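Local structure of UPF0098 protein YbcL (Escherichia coli, 1FUX) at residues T6-K11 / S33-W38; E14-S19 / I157-E162; G40-T45 / V124-T129; S47-V52 / T67-P72; G83-T88 / F101-F106. The protein is of unknown function but belongs to the phosphatidylethanolamine-binding protein family, whose mammalian members include a Raf kinase inhibitor protein. All coordinates share one frame; numbering follows the deposited sequence. Where two conformers were deposited one is given.

Interaction 4 is the buried one: two neighbouring strands of the five-stranded sheet, joined by backbone bonds and apolar side chains. Interactions 2 and 3 reach strands 151-161 and 118-127 of the same sheet, on opposite sides of the chain's centre. In each a loop lies against a strand, and both are partly exposed. Interaction 1 belongs to the three-stranded sheet. Its Leu36 packs on Val50 of interaction 4 and its Ile10 on Leu16 of interaction 2. Interaction 5 joins two loops; its salt bridge lies within segment 83-88. Gly83 N meets Ser33 OG of interaction 1. Interaction 3 is contact round one methyl, without a hydrogen bond between its segments, while interactions 1 and 2 mix side-chain and backbone hydrogen bonds.

Interaction 1. Residues T6-K11 / S33-W38; sequences TSNEIK and SPSLTW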
# COMPACT_ATOMS: atom_id res chain seq x y z
N THR A 6 12.17 15.58 16.70
CA THR A 6 11.30 16.63 17.16
C THR A 6 10.71 17.41 15.95
O THR A 6 11.23 17.22 14.86
CB THR A 6 12.05 17.71 17.98
OG1 THR A 6 13.08 18.33 17.20
CG2 THR A 6 12.71 17.06 19.19
N SER A 7 9.72 18.23 16.23
CA SER A 7 9.14 19.03 15.15
C SER A 7 8.60 20.34 15.76
O SER A 7 8.00 20.39 16.82
CB SER A 7 8.01 18.34 14.36
OG SER A 7 7.37 19.32 13.52
N ASN A 8 8.67 21.38 14.92
CA ASN A 8 8.13 22.68 15.34
C ASN A 8 6.65 22.81 15.00
O ASN A 8 5.92 23.67 15.51
CB ASN A 8 8.92 23.79 14.61
CG ASN A 8 10.42 23.72 14.69
OD1 ASN A 8 11.02 23.68 15.78
ND2 ASN A 8 11.14 23.77 13.57
N GLU A 9 6.18 21.91 14.12
CA GLU A 9 4.80 21.95 13.67
C GLU A 9 3.89 20.82 14.13
O GLU A 9 2.67 20.99 14.08
CB GLU A 9 4.73 21.95 12.14
CG GLU A 9 5.35 23.13 11.43
CD GLU A 9 6.85 23.16 11.40
OE1 GLU A 9 7.54 22.13 11.26
OE2 GLU A 9 7.42 24.29 11.51
N ILE A 10 4.41 19.63 14.48
CA ILE A 10 3.49 18.57 14.89
C ILE A 10 3.91 18.03 16.26
O ILE A 10 5.08 18.16 16.64
CB ILE A 10 3.42 17.41 13.88
CG1 ILE A 10 4.80 16.79 13.66
CG2 ILE A 10 2.80 17.93 12.57
CD1 ILE A 10 4.85 15.45 12.93
N LYS A 11 2.95 17.43 16.93
CA LYS A 11 3.23 16.88 18.26
C LYS A 11 2.38 15.64 18.53
O LYS A 11 1.20 15.65 18.20
CB LYS A 11 2.85 17.94 19.30
CG LYS A 11 3.44 17.77 20.69
CD LYS A 11 3.68 19.16 21.32
CE LYS A 11 5.14 19.54 21.15
NZ LYS A 11 5.37 21.00 20.96
N SER A 33 4.55 19.22 4.19
CA SER A 33 5.14 18.33 5.19
C SER A 33 5.68 19.19 6.33
O SER A 33 6.19 20.26 6.08
CB SER A 33 6.29 17.56 4.58
OG SER A 33 7.30 18.37 3.99
N PRO A 34 5.50 18.73 7.56
CA PRO A 34 6.11 19.44 8.69
C PRO A 34 7.60 19.25 8.79
O PRO A 34 8.20 18.26 8.32
CB PRO A 34 5.36 18.77 9.86
CG PRO A 34 5.32 17.33 9.40
CD PRO A 34 4.83 17.45 7.95
N SER A 35 8.31 20.21 9.45
CA SER A 35 9.73 20.04 9.66
C SER A 35 9.93 18.91 10.68
O SER A 35 9.05 18.59 11.45
CB SER A 35 10.45 21.29 10.22
OG SER A 35 9.92 21.56 11.52
N LEU A 36 11.11 18.34 10.68
CA LEU A 36 11.55 17.26 11.57
C LEU A 36 13.06 17.43 11.82
O LEU A 36 13.85 17.66 10.92
CB LEU A 36 11.37 15.85 10.94
CG LEU A 36 9.90 15.50 10.63
CD1 LEU A 36 9.78 14.29 9.68
CD2 LEU A 36 9.09 15.23 11.89
N THR A 37 13.44 17.32 13.10
CA THR A 37 14.87 17.40 13.42
C THR A 37 15.20 16.16 14.32
O THR A 37 14.56 16.07 15.35
CB THR A 37 15.19 18.65 14.26
OG1 THR A 37 14.66 19.81 13.59
CG2 THR A 37 16.71 18.81 14.46
N TRP A 38 16.14 15.41 13.90
CA TRP A 38 16.49 14.24 14.72
C TRP A 38 17.86 14.35 15.37
O TRP A 38 18.79 15.01 14.86
CB TRP A 38 16.37 13.01 13.83
CG TRP A 38 17.04 12.99 12.52
CD1 TRP A 38 18.27 12.48 12.23
CD2 TRP A 38 16.52 13.45 11.25
NE1 TRP A 38 18.55 12.56 10.89
CE2 TRP A 38 17.46 13.16 10.27
CE3 TRP A 38 15.31 14.06 10.87
CZ2 TRP A 38 17.32 13.46 8.90
CZ3 TRP A 38 15.16 14.36 9.51
CH2 TRP A 38 16.14 14.07 8.53
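Thr6 and Thr37 form an antiparallel hydrogen-bonded pair: Thr6 N lies 2.8 Å from Thr37 O, and Thr37 N lies 2.8 Å from Thr6 O. Beyond Thr6 segment 6-11 leaves strand geometry, and side chains take over from the backbone. Ser7 OG donates to Ser35 O at 2.8 Å. Its first torsion puts OG anti to the backbone N (chi1 169°), beside the carbonyl carbon. There the same oxygen also accepts from two backbone amides of its own segment. Glu9 N is 2.9 Å from Ser7 OG, which makes an ST turn. Ile10 N is 3.1 Å from Ser7 OG, which extends it to an ST motif. One hydroxyl thus shapes the turn and ties it to segment 33-38.

Strands 4-6 and 36-39 belong to a three-stranded antiparallel sheet of this phosphatidylethanolamine-binding protein fold. Strand 77-78 lies on the other side of 36-39. Ile10 and Leu36 both pack on Ile157 of strand 151-161, in the neighbouring five-stranded sheet.

Glu9 bends back at chi2 (75°), and its OE1 reaches Ser35. Ser35 N donates to Glu9 OE1 at 2.7 Å, on the anti side and 34° out of the carboxylate plane. Ser35 OG also donates to OE1, in a very short bond whose exact length is doubtful. The negative charge would probably strengthen both bonds. Next to this polar group, Ile10 and Pro34 cross obliquely, with Ile10 CG2 3.8 Å from Pro34 CB.

Interaction 2. Residues E14-S19 / I157-E162; sequences EQLTTS and ITPVYE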
# COMPACT_ATOMS: atom_id res chain seq x y z
N GLU A 14 -1.76 15.57 19.26
CA GLU A 14 -2.37 16.85 18.97
C GLU A 14 -2.91 16.90 17.53
O GLU A 14 -2.20 16.39 16.68
CB GLU A 14 -1.28 17.93 19.03
CG GLU A 14 -0.68 18.06 20.41
CD GLU A 14 -1.27 19.28 21.10
OE1 GLU A 14 -1.55 20.27 20.37
OE2 GLU A 14 -1.40 19.20 22.34
N GLN A 15 -4.04 17.56 17.38
CA GLN A 15 -4.67 17.76 16.09
C GLN A 15 -3.79 18.49 15.09
O GLN A 15 -3.17 19.55 15.29
CB GLN A 15 -5.99 18.53 16.29
CG GLN A 15 -6.77 18.76 15.02
CD GLN A 15 -7.84 17.80 14.61
OE1 GLN A 15 -7.89 16.60 14.89
NE2 GLN A 15 -8.79 18.35 13.85
N LEU A 16 -3.70 17.89 13.90
CA LEU A 16 -2.91 18.46 12.80
C LEU A 16 -3.47 19.82 12.41
O LEU A 16 -4.70 19.98 12.36
CB LEU A 16 -3.06 17.47 11.64
CG LEU A 16 -1.86 16.83 10.99
CD1 LEU A 16 -0.68 16.60 11.90
CD2 LEU A 16 -2.17 15.53 10.24
N THR A 17 -2.61 20.79 12.09
CA THR A 17 -3.24 22.04 11.59
C THR A 17 -3.51 21.86 10.09
O THR A 17 -2.99 20.97 9.42
CB THR A 17 -2.36 23.26 11.78
OG1 THR A 17 -1.19 23.01 11.00
CG2 THR A 17 -1.90 23.46 13.21
N THR A 18 -4.20 22.83 9.49
CA THR A 18 -4.59 22.77 8.09
C THR A 18 -3.42 22.69 7.13
O THR A 18 -3.56 22.24 5.99
CB THR A 18 -5.42 24.01 7.64
OG1 THR A 18 -4.73 25.21 7.99
CG2 THR A 18 -6.76 23.96 8.35
N SER A 19 -2.27 23.21 7.53
CA SER A 19 -1.07 23.20 6.71
C SER A 19 -0.74 21.74 6.32
O SER A 19 -0.17 21.55 5.26
CB SER A 19 0.10 23.72 7.59
OG SER A 19 1.21 23.87 6.67
N ILE A 157 6.89 10.62 15.73
CA ILE A 157 5.91 11.52 16.32
C ILE A 157 4.53 11.14 15.76
O ILE A 157 4.48 10.92 14.55
CB ILE A 157 6.11 13.02 15.95
CG1 ILE A 157 7.58 13.31 16.28
CG2 ILE A 157 5.15 13.89 16.74
CD1 ILE A 157 8.13 14.52 15.54
N THR A 158 3.51 11.09 16.57
CA THR A 158 2.19 10.66 16.12
C THR A 158 1.05 11.61 16.41
O THR A 158 0.19 11.40 17.29
CB THR A 158 1.89 9.28 16.78
OG1 THR A 158 2.98 8.37 16.61
CG2 THR A 158 0.67 8.60 16.16
N PRO A 159 0.89 12.64 15.56
CA PRO A 159 -0.21 13.56 15.62
C PRO A 159 -1.49 12.86 15.16
O PRO A 159 -1.46 11.72 14.67
CB PRO A 159 0.15 14.69 14.64
CG PRO A 159 1.14 14.08 13.69
CD PRO A 159 1.84 13.00 14.49
N VAL A 160 -2.61 13.53 15.40
CA VAL A 160 -3.92 12.95 15.07
C VAL A 160 -4.68 13.93 14.19
O VAL A 160 -4.28 15.09 14.09
CB VAL A 160 -4.77 12.61 16.31
CG1 VAL A 160 -4.09 11.54 17.18
CG2 VAL A 160 -5.02 13.82 17.21
N TYR A 161 -5.76 13.46 13.60
CA TYR A 161 -6.58 14.38 12.81
C TYR A 161 -7.96 13.77 12.70
O TYR A 161 -8.16 12.56 12.50
CB TYR A 161 -6.05 14.67 11.40
CG TYR A 161 -6.76 15.86 10.76
CD1 TYR A 161 -6.68 17.13 11.27
CD2 TYR A 161 -7.50 15.65 9.60
CE1 TYR A 161 -7.33 18.21 10.67
CE2 TYR A 161 -8.18 16.71 9.00
CZ TYR A 161 -8.09 17.97 9.55
OH TYR A 161 -8.75 19.01 8.95
N GLU A 162 -8.95 14.64 12.79
CA GLU A 162 -10.34 14.22 12.68
C GLU A 162 -11.11 15.34 11.98
O GLU A 162 -10.70 16.50 12.11
CB GLU A 162 -10.81 14.05 14.12
CG GLU A 162 -12.27 13.78 14.40
CD GLU A 162 -12.47 13.61 15.91
OE1 GLU A 162 -11.79 14.32 16.68
OE2 GLU A 162 -13.29 12.75 16.29
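Gln15 and Val160 form a single beta bridge. It ties the loop after strand 4-6 to the C-terminal end of strand 151-161, an outermost strand of the five-stranded antiparallel sheet. Leu16 N donates to Val160 O at 2.9 Å, nearly along the C=O axis. Val160 N donates to Glu14 O at 3.2 Å; the bond is straight at the hydrogen, but the donor stands above the carbonyl plane.

The Gln15 side chain continues the link. Its CG is anti to the backbone N (chi1 -178°) and the chain then bends, bringing the amide to the backbone of Glu162. NE2 donates to Glu162 O at 3.2 Å, in the carbonyl plane and on a lone pair. OE1 takes a weak bond from Glu162 N. The amide also passes the Tyr161 ring, with planes 32° apart and Gln15 NE2 3.5 Å from Tyr161 CE1. Leu16 crosses the tyrosine at about a right angle, its CB 3.7 Å from Tyr161 CD1. An alanine in place of Tyr161 would remove the ring and would probably open a gap beside Leu16 CB and the Gln15 amide. At Pro159, just before Val160, packing is tighter than usual van der Waals contact: Leu16 CD1 is 3.4 Å from Pro159 CB.

Interaction 3. Residues G40-T45 / V124-T129; sequences GVPEGT and VWALKT
Ala126, Thr45 and Leu127 carry most of this contact, between the loop that follows strand 36-39 and the end of strand 118-127. Ala126 points its methyl toward the loop. Thr45 OG1 lies 3.5 Å from Ala126 CB. Pro42 CG meets the same methyl, 3.6 Å from Ala126 CB, so the alanine touches two residues of one turn. Thr45 CG2 is a more distant neighbour of it.

Pro42 to Thr45 form a type II beta turn, with Gly44 at positive phi (96°). Thr45 N closes the turn on Pro42 O at 3.0 Å. Thr45 OG1 donates to Pro42 O as well, at 2.7 Å and from the same face of the carbonyl plane. The first torsion allows this: OG1 sits beside the backbone N, anti to the carbonyl carbon (chi1 -54°). Pro42 O is gripped twice, and the bond from OG1 holds the hydroxyl against the Ala126 methyl.

Leu127 turns its side chain away and takes part through its carbonyl. Thr45 CA makes a CA-H...O contact with Leu127 O at 3.6 Å. Just beyond, Lys46 and Leu127 share a backbone hydrogen bond. The turn's strong polar bonds are thus internal. Its contact with segment 124-129 rests on van der Waals contact of the Ala126 methyl with Pro42 and Thr45, hydroxyl included, and on one C-H...O contact.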
# COMPACT_ATOMS: atom_id res chain seq x y z
N GLY A 40 20.61 12.03 18.48
CA GLY A 40 20.87 10.68 19.03
C GLY A 40 21.23 9.79 17.86
O GLY A 40 21.08 8.56 17.97
N VAL A 41 21.76 10.27 16.73
CA VAL A 41 22.01 9.35 15.65
C VAL A 41 22.94 8.22 16.12
O VAL A 41 23.98 8.45 16.70
CB VAL A 41 22.37 9.82 14.26
CG1 VAL A 41 21.98 11.27 14.02
CG2 VAL A 41 23.73 9.46 13.74
N PRO A 42 22.54 7.01 15.76
CA PRO A 42 23.27 5.84 16.20
C PRO A 42 24.51 5.58 15.41
O PRO A 42 24.73 5.86 14.21
CB PRO A 42 22.25 4.69 16.12
CG PRO A 42 21.18 5.15 15.22
CD PRO A 42 21.26 6.65 15.07
N GLU A 43 25.46 4.99 16.16
CA GLU A 43 26.74 4.58 15.57
C GLU A 43 26.35 3.58 14.50
O GLU A 43 25.38 2.82 14.66
CB GLU A 43 27.69 4.06 16.66
CG GLU A 43 27.90 5.06 17.80
CD GLU A 43 28.80 4.57 18.92
OE1 GLU A 43 28.28 4.01 19.91
OE2 GLU A 43 30.03 4.72 18.83
N GLY A 44 26.96 3.64 13.34
CA GLY A 44 26.70 2.87 12.17
C GLY A 44 25.78 3.54 11.14
O GLY A 44 25.76 3.05 10.00
N THR A 45 25.13 4.65 11.46
CA THR A 45 24.22 5.25 10.44
C THR A 45 24.84 5.70 9.15
O THR A 45 25.84 6.43 9.08
CB THR A 45 23.47 6.42 11.09
OG1 THR A 45 22.78 6.06 12.30
CG2 THR A 45 22.44 7.00 10.12
N VAL A 124 11.20 8.64 11.63
CA VAL A 124 12.50 8.78 11.02
C VAL A 124 13.31 7.50 11.26
O VAL A 124 13.27 6.96 12.37
CB VAL A 124 13.30 9.98 11.66
CG1 VAL A 124 14.55 10.13 10.82
CG2 VAL A 124 12.39 11.20 11.61
N TRP A 125 14.02 7.02 10.29
CA TRP A 125 14.81 5.82 10.28
C TRP A 125 16.30 6.10 10.09
O TRP A 125 16.66 6.82 9.15
CB TRP A 125 14.46 4.88 9.10
CG TRP A 125 13.00 4.59 8.96
CD1 TRP A 125 12.00 5.49 8.70
CD2 TRP A 125 12.36 3.30 9.01
NE1 TRP A 125 10.76 4.87 8.64
CE2 TRP A 125 10.98 3.52 8.78
CE3 TRP A 125 12.85 2.01 9.22
CZ2 TRP A 125 10.08 2.45 8.75
CZ3 TRP A 125 11.95 0.97 9.21
CH2 TRP A 125 10.60 1.20 8.97
N ALA A 126 17.12 5.48 10.91
CA ALA A 126 18.57 5.50 10.82
C ALA A 126 18.94 4.17 10.16
O ALA A 126 18.61 3.11 10.71
CB ALA A 126 19.31 5.57 12.14
N LEU A 127 19.53 4.22 8.99
CA LEU A 127 19.81 2.97 8.28
C LEU A 127 21.31 2.66 8.17
O LEU A 127 22.16 3.55 8.03
CB LEU A 127 19.22 3.07 6.89
CG LEU A 127 17.75 3.54 6.84
CD1 LEU A 127 17.40 3.95 5.42
CD2 LEU A 127 16.82 2.48 7.40
N LYS A 128 21.57 1.34 8.08
CA LYS A 128 22.93 0.85 7.94
C LYS A 128 23.45 0.83 6.52
O LYS A 128 24.56 0.30 6.30
CB LYS A 128 23.02 -0.58 8.51
CG LYS A 128 22.41 -1.66 7.62
CD LYS A 128 22.43 -2.99 8.37
CE LYS A 128 21.45 -4.00 7.79
NZ LYS A 128 21.01 -4.98 8.84
N THR A 129 22.77 1.39 5.54
CA THR A 129 23.22 1.43 4.17
C THR A 129 23.18 2.87 3.63
O THR A 129 22.33 3.62 4.09
CB THR A 129 22.29 0.66 3.21
OG1 THR A 129 21.76 -0.46 3.93
CG2 THR A 129 23.10 0.26 2.00

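Interaction 4. Residues S47-V52 / T67-P72; sequences SFAVTV and TVVNIP
Phe48 and Ile71 stand side by side on one face of a beta hairpin, formed by antiparallel strands 47-54 and 63-72 of the five-stranded sheet. Phe48 CB is 3.9 Å from Ile71 CB. Val50 and Val68 share this face, and Val50 CG2 reaches Ile71 CD1 at 4.2 Å. With Phe48 CG anti to the carbonyl carbon (chi1 -62°), beside the backbone N, the ring has Pro72 O at its edge, in plane, and Phe48 CD1 is 3.5 Å from Pro72 O. Trp38 meets the same ring from the three-stranded sheet.

Thr51 and Thr67 lie on the opposite face and touch by their methyls, Thr51 CG2 being 4.1 Å from Thr67 CG2. Their hydroxyls have partners elsewhere: Thr51 OG1 bonds to Trp125 NE1, and Thr67 OG1 makes a weak bond to Gly97 N.

Phe48 pairs with Ile71 and Val50 with Val68, each by two backbone bonds. The register shifts by one between them, which is a beta bulge. Asn70, at positive phi (64°), lies within it. Its OD1 bonds to Ile132 N. Ser47 OG bonds to Thr129 O. A water joins the two residues, accepting from Asn70 N at 2.8 Å and donating to Ser47 OG at 2.7 Å.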
# COMPACT_ATOMS: atom_id res chain seq x y z
N SER A 47 22.68 6.61 6.23
CA SER A 47 21.62 7.36 5.59
C SER A 47 20.37 7.38 6.49
O SER A 47 20.24 6.63 7.47
CB SER A 47 21.23 6.94 4.19
OG SER A 47 20.56 5.69 4.22
N PHE A 48 19.49 8.32 6.14
CA PHE A 48 18.24 8.42 6.90
C PHE A 48 17.02 8.29 5.96
O PHE A 48 17.17 8.40 4.74
CB PHE A 48 18.11 9.76 7.64
CG PHE A 48 19.20 10.00 8.67
CD1 PHE A 48 20.33 10.75 8.32
CD2 PHE A 48 19.06 9.49 9.94
CE1 PHE A 48 21.30 10.96 9.30
CE2 PHE A 48 20.04 9.68 10.92
CZ PHE A 48 21.16 10.44 10.57
N ALA A 49 15.89 7.97 6.60
CA ALA A 49 14.66 7.88 5.75
C ALA A 49 13.54 8.43 6.59
O ALA A 49 13.63 8.43 7.84
CB ALA A 49 14.48 6.45 5.30
N VAL A 50 12.47 8.96 5.96
CA VAL A 50 11.33 9.41 6.75
C VAL A 50 10.07 8.75 6.12
O VAL A 50 10.00 8.79 4.89
CB VAL A 50 11.14 10.94 6.77
CG1 VAL A 50 9.83 11.38 7.43
CG2 VAL A 50 12.30 11.51 7.61
N THR A 51 9.17 8.22 6.93
CA THR A 51 7.94 7.66 6.37
C THR A 51 6.80 8.26 7.15
O THR A 51 6.90 8.61 8.33
CB THR A 51 7.82 6.11 6.41
OG1 THR A 51 8.00 5.62 7.75
CG2 THR A 51 8.81 5.45 5.45
N VAL A 52 5.57 8.31 6.53
CA VAL A 52 4.40 8.83 7.18
C VAL A 52 3.30 7.80 6.82
O VAL A 52 3.06 7.55 5.62
CB VAL A 52 3.94 10.23 6.75
CG1 VAL A 52 2.67 10.63 7.48
CG2 VAL A 52 5.11 11.22 6.97
N THR A 67 7.14 8.90 1.66
CA THR A 67 8.34 8.11 1.90
C THR A 67 9.48 8.97 1.32
O THR A 67 9.39 9.36 0.16
CB THR A 67 8.41 6.70 1.25
OG1 THR A 67 8.34 6.82 -0.17
CG2 THR A 67 7.27 5.80 1.71
N VAL A 68 10.55 9.12 2.09
CA VAL A 68 11.72 9.84 1.59
C VAL A 68 12.94 9.00 2.05
O VAL A 68 12.95 8.69 3.23
CB VAL A 68 12.09 11.16 2.30
CG1 VAL A 68 13.21 11.88 1.51
CG2 VAL A 68 10.92 12.04 2.52
N VAL A 69 13.82 8.67 1.12
CA VAL A 69 14.95 7.84 1.57
C VAL A 69 16.21 8.48 1.01
O VAL A 69 16.16 9.45 0.24
CB VAL A 69 14.85 6.38 1.15
CG1 VAL A 69 13.55 5.69 1.60
CG2 VAL A 69 14.93 6.22 -0.36
N ASN A 70 17.34 7.85 1.39
CA ASN A 70 18.65 8.30 0.88
C ASN A 70 18.95 9.71 1.35
O ASN A 70 19.67 10.48 0.69
CB ASN A 70 18.78 8.10 -0.62
CG ASN A 70 18.66 6.66 -1.14
OD1 ASN A 70 18.74 5.73 -0.36
ND2 ASN A 70 18.47 6.45 -2.43
N ILE A 71 18.49 10.03 2.55
CA ILE A 71 18.88 11.28 3.18
C ILE A 71 20.34 11.02 3.63
O ILE A 71 20.62 10.08 4.38
CB ILE A 71 17.97 11.70 4.30
CG1 ILE A 71 16.52 11.93 3.79
CG2 ILE A 71 18.51 12.99 4.91
CD1 ILE A 71 15.52 11.91 4.94
N PRO A 72 21.25 11.84 3.14
CA PRO A 72 22.66 11.68 3.51
C PRO A 72 22.83 11.65 5.01
O PRO A 72 22.22 12.34 5.83
CB PRO A 72 23.39 12.86 2.87
CG PRO A 72 22.47 13.37 1.83
CD PRO A 72 21.05 12.95 2.20
O HOH W 1 18.36 5.51 2.62

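Interaction 5. Residues G83-T88 / F101-F106; sequences GRRDGT and FGYAGF
Arg85 and Tyr103 set two flat groups nearly parallel, the guanidinium and ring planes being 9° apart. Arg85 belongs to a type I beta turn that runs from Arg84 to Gly87. Over one face of the Arg85 guanidinium, toward its rim, lies Tyr103 CB, 3.4 Å from Arg85 NH1. The arginine chain crosses the tyrosine at about a right angle, after a bend at chi3 (-72°). Arg85 was deposited in two conformers, so this contact is probably not constant. The Arg84 guanidinium has Asp86 OD2 at its edge, in plane. It holds that oxygen side-on, with NE and NH2 each 3.1 Å from Asp86 OD2, in a salt bridge.

Asp86 OD1 accepts from Thr88 N, an Asx turn, and from Thr88 OG1. This loop and segment 101-106 lie on the two sides of strand 95-96 in the chain.

Phe106 N donates to Gly83 O at 2.8 Å. Glycines let the backbones come so close: a CB on Gly83 would clash with Phe106 CB, and one on Gly105 with Gly83 O. Tyr103 OH donates to Phe106 O at 2.7 Å and also bonds to Asn31 ND2. An alanine in place of Tyr103 would remove the ring and hydroxyl, and would probably leave Phe106 O and Asn31 ND2 without this partner. A water links the two loops, donating to Arg85 O and to Ala104 O, each at 2.8 Å.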
# COMPACT_ATOMS: atom_id res chain seq x y z
N GLY A 83 8.71 17.77 1.40
CA GLY A 83 8.04 16.74 0.61
C GLY A 83 7.25 17.24 -0.57
O GLY A 83 6.42 16.44 -1.11
N ARG A 84 7.45 18.50 -1.01
CA ARG A 84 6.68 18.90 -2.19
C ARG A 84 7.13 18.04 -3.38
O ARG A 84 8.32 17.69 -3.54
CB ARG A 84 6.82 20.42 -2.42
CG ARG A 84 8.12 21.09 -2.51
CD ARG A 84 7.91 22.60 -2.66
NE ARG A 84 7.15 23.00 -3.82
CZ ARG A 84 5.96 23.56 -3.90
NH1 ARG A 84 5.25 23.88 -2.79
NH2 ARG A 84 5.40 23.90 -5.06
N ARG A 85 6.15 17.63 -4.20
CA ARG A 85 6.42 16.71 -5.29
C ARG A 85 7.30 17.27 -6.40
O ARG A 85 7.93 16.46 -7.08
CB ARG A 85 5.13 16.20 -5.95
CG ARG A 85 4.31 17.25 -6.67
CD ARG A 85 3.01 16.58 -7.18
NE ARG A 85 3.29 15.67 -8.31
CZ ARG A 85 2.36 14.87 -8.84
NH1 ARG A 85 1.14 14.88 -8.30
NH2 ARG A 85 2.59 14.09 -9.89
N ASP A 86 7.44 18.59 -6.51
CA ASP A 86 8.37 19.12 -7.52
C ASP A 86 9.84 18.97 -7.13
O ASP A 86 10.73 19.36 -7.89
CB ASP A 86 7.95 20.54 -7.89
CG ASP A 86 8.17 21.56 -6.79
OD1 ASP A 86 8.90 21.30 -5.81
OD2 ASP A 86 7.51 22.61 -6.92
N GLY A 87 10.14 18.49 -5.94
CA GLY A 87 11.46 18.23 -5.41
C GLY A 87 12.29 19.46 -5.06
O GLY A 87 13.48 19.32 -4.67
N THR A 88 11.69 20.63 -5.07
CA THR A 88 12.44 21.89 -4.93
C THR A 88 12.96 22.12 -3.53
O THR A 88 13.82 22.99 -3.34
CB THR A 88 11.68 23.12 -5.44
OG1 THR A 88 10.37 23.28 -4.86
CG2 THR A 88 11.52 23.01 -6.97
N PHE A 101 -1.67 8.12 -2.49
CA PHE A 101 -2.43 9.01 -3.34
C PHE A 101 -1.98 8.87 -4.79
O PHE A 101 -2.66 9.43 -5.68
CB PHE A 101 -2.22 10.49 -2.97
CG PHE A 101 -2.66 10.77 -1.56
CD1 PHE A 101 -1.73 10.93 -0.54
CD2 PHE A 101 -4.02 10.92 -1.29
CE1 PHE A 101 -2.19 11.23 0.75
CE2 PHE A 101 -4.49 11.23 -0.01
CZ PHE A 101 -3.55 11.39 1.00
N GLY A 102 -0.80 8.34 -5.06
CA GLY A 102 -0.33 8.12 -6.41
C GLY A 102 0.77 9.05 -6.88
O GLY A 102 0.92 9.11 -8.10
N TYR A 103 1.43 9.77 -5.97
CA TYR A 103 2.55 10.61 -6.40
C TYR A 103 3.73 10.51 -5.44
O TYR A 103 3.59 10.10 -4.29
CB TYR A 103 2.17 12.08 -6.63
CG TYR A 103 1.63 12.80 -5.42
CD1 TYR A 103 2.55 13.51 -4.66
CD2 TYR A 103 0.30 12.82 -5.05
CE1 TYR A 103 2.12 14.22 -3.55
CE2 TYR A 103 -0.16 13.55 -3.96
CZ TYR A 103 0.80 14.23 -3.22
OH TYR A 103 0.41 14.95 -2.09
N ALA A 104 4.90 10.93 -5.96
CA ALA A 104 6.13 10.91 -5.18
C ALA A 104 6.31 12.25 -4.42
O ALA A 104 6.91 13.18 -4.94
CB ALA A 104 7.28 10.69 -6.16
N GLY A 105 5.83 12.30 -3.20
CA GLY A 105 5.85 13.57 -2.44
C GLY A 105 4.95 13.33 -1.25
O GLY A 105 4.39 12.21 -1.06
N PHE A 106 4.93 14.26 -0.33
CA PHE A 106 4.10 14.19 0.86
C PHE A 106 2.67 14.49 0.50
O PHE A 106 2.35 15.40 -0.24
CB PHE A 106 4.50 15.33 1.85
CG PHE A 106 3.58 15.49 3.02
CD1 PHE A 106 3.73 14.61 4.13
CD2 PHE A 106 2.60 16.46 3.05
CE1 PHE A 106 2.94 14.77 5.25
CE2 PHE A 106 1.80 16.61 4.16
CZ PHE A 106 1.98 15.77 5.27
O HOH W 2 8.40 13.74 -7.23